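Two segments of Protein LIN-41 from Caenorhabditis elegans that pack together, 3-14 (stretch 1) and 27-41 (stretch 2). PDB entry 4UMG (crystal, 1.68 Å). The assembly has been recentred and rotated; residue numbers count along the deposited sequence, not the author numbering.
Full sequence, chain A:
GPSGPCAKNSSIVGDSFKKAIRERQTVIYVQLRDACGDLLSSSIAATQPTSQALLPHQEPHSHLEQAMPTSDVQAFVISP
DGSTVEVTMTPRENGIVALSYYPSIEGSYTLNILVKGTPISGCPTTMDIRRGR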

# COMPACT_ATOMS: atom_id res chain seq x y z
N SER A 3 12.54 17.61 -0.46
CA SER A 3 13.15 16.82 0.61
C SER A 3 12.75 15.34 0.55
O SER A 3 13.27 14.52 1.32
CB SER A 3 12.84 17.42 1.97
OG SER A 3 13.49 16.70 3.01
N GLY A 4 11.85 15.00 -0.37
CA GLY A 4 11.38 13.64 -0.56
C GLY A 4 10.30 13.21 0.42
O GLY A 4 9.98 13.97 1.34
N PRO A 5 9.73 12.00 0.26
CA PRO A 5 8.66 11.57 1.17
C PRO A 5 9.15 11.27 2.58
O PRO A 5 10.33 10.99 2.79
CB PRO A 5 8.07 10.34 0.47
CG PRO A 5 9.23 9.77 -0.28
CD PRO A 5 10.00 10.97 -0.77
N CYS A 6 8.24 11.38 3.55
CA CYS A 6 8.50 11.16 4.97
C CYS A 6 7.57 10.04 5.39
O CYS A 6 6.36 10.15 5.24
CB CYS A 6 8.22 12.45 5.74
SG CYS A 6 8.17 12.24 7.53
N ALA A 7 8.14 8.95 5.92
CA ALA A 7 7.31 7.82 6.29
C ALA A 7 6.18 8.15 7.28
O ALA A 7 5.03 7.77 7.04
CB ALA A 7 8.19 6.70 6.84
N LYS A 8 6.48 8.84 8.38
CA LYS A 8 5.48 9.15 9.40
C LYS A 8 4.35 10.02 8.92
O LYS A 8 3.26 9.97 9.50
CB LYS A 8 6.11 9.73 10.68
CG LYS A 8 6.77 11.08 10.57
CD LYS A 8 7.57 11.32 11.85
CE LYS A 8 8.32 12.62 11.85
NZ LYS A 8 8.96 12.82 13.18
N ASN A 9 4.60 10.85 7.88
CA ASN A 9 3.57 11.74 7.37
C ASN A 9 2.80 11.16 6.19
O ASN A 9 1.81 11.77 5.75
CB ASN A 9 4.15 13.13 6.96
CG ASN A 9 4.67 13.94 8.15
OD1 ASN A 9 4.47 13.60 9.33
ND2 ASN A 9 5.38 15.01 7.87
N SER A 10 3.28 10.05 5.63
CA SER A 10 2.66 9.35 4.50
C SER A 10 1.64 8.34 5.01
O SER A 10 1.83 7.75 6.07
CB SER A 10 3.72 8.69 3.62
OG SER A 10 4.56 9.73 3.13
N SER A 11 0.53 8.16 4.29
CA SER A 11 -0.52 7.26 4.77
C SER A 11 -1.35 6.68 3.65
O SER A 11 -1.42 7.25 2.57
CB SER A 11 -1.47 8.02 5.70
OG SER A 11 -2.02 9.14 5.01
N ILE A 12 -2.08 5.62 3.97
CA ILE A 12 -3.04 5.02 3.02
C ILE A 12 -4.29 5.91 3.05
O ILE A 12 -4.70 6.36 4.12
CB ILE A 12 -3.36 3.55 3.40
CG1 ILE A 12 -2.09 2.66 3.38
CG2 ILE A 12 -4.49 2.98 2.52
CD1 ILE A 12 -2.20 1.34 4.21
N VAL A 13 -4.87 6.16 1.87
CA VAL A 13 -6.09 6.97 1.71
C VAL A 13 -7.31 6.08 2.00
O VAL A 13 -7.60 5.15 1.25
CB VAL A 13 -6.15 7.61 0.30
CG1 VAL A 13 -7.44 8.43 0.10
CG2 VAL A 13 -4.93 8.48 0.04
N GLY A 14 -8.00 6.37 3.10
CA GLY A 14 -9.21 5.66 3.52
C GLY A 14 -8.96 4.30 4.13
O GLY A 14 -7.80 3.89 4.33
N VAL A 27 -6.92 -2.10 -5.90
CA VAL A 27 -6.11 -0.88 -5.85
C VAL A 27 -6.15 -0.22 -4.46
O VAL A 27 -7.23 -0.06 -3.87
CB VAL A 27 -6.55 0.12 -6.96
CG1 VAL A 27 -5.66 1.36 -6.97
CG2 VAL A 27 -6.54 -0.53 -8.34
N ILE A 28 -4.98 0.21 -3.94
CA ILE A 28 -4.88 0.93 -2.67
C ILE A 28 -4.17 2.23 -3.01
O ILE A 28 -3.16 2.20 -3.72
CB ILE A 28 -4.12 0.12 -1.59
CG1 ILE A 28 -4.77 -1.27 -1.34
CG2 ILE A 28 -4.00 0.93 -0.27
CD1 ILE A 28 -3.80 -2.22 -0.57
N TYR A 29 -4.66 3.37 -2.49
CA TYR A 29 -4.03 4.66 -2.77
C TYR A 29 -3.28 5.13 -1.55
O TYR A 29 -3.79 5.00 -0.44
CB TYR A 29 -5.07 5.70 -3.18
CG TYR A 29 -5.68 5.39 -4.53
CD1 TYR A 29 -4.99 5.69 -5.70
CD2 TYR A 29 -6.91 4.75 -4.64
CE1 TYR A 29 -5.55 5.44 -6.95
CE2 TYR A 29 -7.46 4.46 -5.88
CZ TYR A 29 -6.78 4.79 -7.03
OH TYR A 29 -7.32 4.53 -8.27
N VAL A 30 -2.03 5.59 -1.75
CA VAL A 30 -1.13 6.07 -0.69
C VAL A 30 -0.77 7.54 -0.93
O VAL A 30 -0.43 7.93 -2.05
CB VAL A 30 0.13 5.16 -0.57
CG1 VAL A 30 1.09 5.67 0.50
CG2 VAL A 30 -0.27 3.71 -0.30
N GLN A 31 -0.93 8.37 0.10
CA GLN A 31 -0.64 9.79 -0.01
C GLN A 31 0.74 10.01 0.56
O GLN A 31 0.94 9.74 1.74
CB GLN A 31 -1.69 10.56 0.80
CG GLN A 31 -1.63 12.06 0.67
CD GLN A 31 -1.96 12.54 -0.71
OE1 GLN A 31 -1.07 12.71 -1.56
NE2 GLN A 31 -3.22 12.89 -0.93
N LEU A 32 1.70 10.43 -0.28
CA LEU A 32 3.06 10.70 0.17
C LEU A 32 3.17 12.17 0.52
O LEU A 32 2.73 13.05 -0.23
CB LEU A 32 4.09 10.35 -0.91
CG LEU A 32 4.12 8.89 -1.41
CD1 LEU A 32 5.07 8.74 -2.56
CD2 LEU A 32 4.53 7.90 -0.30
N ARG A 33 3.72 12.44 1.69
CA ARG A 33 3.94 13.80 2.18
C ARG A 33 5.36 13.92 2.64
O ARG A 33 5.91 12.91 3.13
CB ARG A 33 3.01 14.12 3.38
CG ARG A 33 1.50 14.16 2.98
CD ARG A 33 0.63 14.56 4.16
NE ARG A 33 -0.81 14.46 3.85
CZ ARG A 33 -1.57 15.50 3.49
NH1 ARG A 33 -1.04 16.71 3.37
NH2 ARG A 33 -2.85 15.32 3.21
N ASP A 34 5.95 15.12 2.52
CA ASP A 34 7.32 15.35 3.01
C ASP A 34 7.31 15.60 4.53
O ASP A 34 6.25 15.51 5.15
CB ASP A 34 7.97 16.52 2.29
CG ASP A 34 7.22 17.85 2.39
OD1 ASP A 34 6.50 18.06 3.40
OD2 ASP A 34 7.34 18.67 1.46
N ALA A 35 8.49 15.91 5.13
CA ALA A 35 8.65 16.17 6.57
C ALA A 35 7.76 17.33 7.07
O ALA A 35 7.43 17.38 8.25
CB ALA A 35 10.11 16.46 6.89
N CYS A 36 7.42 18.28 6.18
CA CYS A 36 6.58 19.43 6.51
C CYS A 36 5.08 19.12 6.42
O CYS A 36 4.25 19.96 6.79
CB CYS A 36 6.97 20.62 5.63
SG CYS A 36 8.71 21.09 5.78
N GLY A 37 4.74 17.95 5.89
CA GLY A 37 3.35 17.57 5.74
C GLY A 37 2.78 17.96 4.40
O GLY A 37 1.58 17.76 4.16
N ASP A 38 3.62 18.53 3.54
CA ASP A 38 3.16 18.95 2.20
C ASP A 38 3.08 17.74 1.27
O ASP A 38 3.96 16.89 1.30
CB ASP A 38 4.12 19.98 1.59
CG ASP A 38 4.10 21.35 2.25
OD1 ASP A 38 3.00 21.91 2.44
OD2 ASP A 38 5.18 21.89 2.51
N LEU A 39 2.09 17.71 0.37
CA LEU A 39 2.00 16.58 -0.57
C LEU A 39 3.18 16.67 -1.54
O LEU A 39 3.57 17.79 -1.87
CB LEU A 39 0.69 16.64 -1.39
CG LEU A 39 -0.63 16.68 -0.62
CD1 LEU A 39 -1.79 16.77 -1.55
CD2 LEU A 39 -0.82 15.46 0.18
N LEU A 40 3.76 15.51 -1.98
CA LEU A 40 4.87 15.58 -2.94
C LEU A 40 4.41 16.25 -4.23
O LEU A 40 3.26 16.08 -4.62
CB LEU A 40 5.47 14.20 -3.23
CG LEU A 40 6.25 13.51 -2.13
CD1 LEU A 40 6.89 12.25 -2.66
CD2 LEU A 40 7.32 14.41 -1.54
N SER A 41 5.31 17.03 -4.86
CA SER A 41 5.09 17.80 -6.10
C SER A 41 4.01 18.87 -5.94
O SER A 41 4.31 20.06 -5.96
CB SER A 41 4.80 16.89 -7.29
OG SER A 41 4.44 17.62 -8.46
O HOH W 1 10.73 15.20 3.62
O HOH W 2 -0.80 11.55 4.71
O HOH W 3 -6.95 3.54 -0.90

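Stretches 1 and 2 of LIN-41 run antiparallel and bury 769 Å² between them, with N9, V13 and R33 covering the most surface. The backbone pairing centres on S11 and Q31, a hydrogen-bonded bridge in which S11 N reaches Q31 O at 3.0 Å and Q31 N reaches S11 O at 2.8 Å. One residue on, I12 and V30 form a non-hydrogen-bonded pair, their CA atoms 4.3 Å apart. V13 N then donates to Y29 O (2.8 Å) in an almost straight bond, and water 3 extends the ladder by donating to V13 O and accepting from Y29 N. The V13 side chain lies over stretch 2, CB 4.1 Å from Y29 CB and CG2 3.9 Å from Q31 CB. I12 and V30 share the other face of the sheet from S11 and Q31; there I12 CG2 packs 3.5 Å from I28 CG2.

Beyond the bridges, stretch 1 coils through residues 7-9, and side-chain bonds join the backbone ones. N9 points toward stretch 2 and spends its amide on the type I turn D34-G37: ND2 donates to D34 O at 2.9 Å and, weakly, to A35 O at 3.2 Å, so one side-chain amide reaches two carbonyls of the turn. R33 lies alongside, its CB 3.9 Å from N9 CB and its CD 3.4 Å from N9 O; water 2 links R33 NE to N9 O and S11 OG, while R33 NH1 bonds G37 O (2.9 Å) within its own stretch. The R33 backbone is held at both polar atoms: its N donates to S10 OG (3.2 Å), a hydroxyl that itself donates to C6 O (2.8 Å), and its O accepts from C6 N (2.8 Å). Next to C6, P5 supplies an apolar patch, its CB 3.9 Å from L40 CD1 and 4.2 Å from L32 CB.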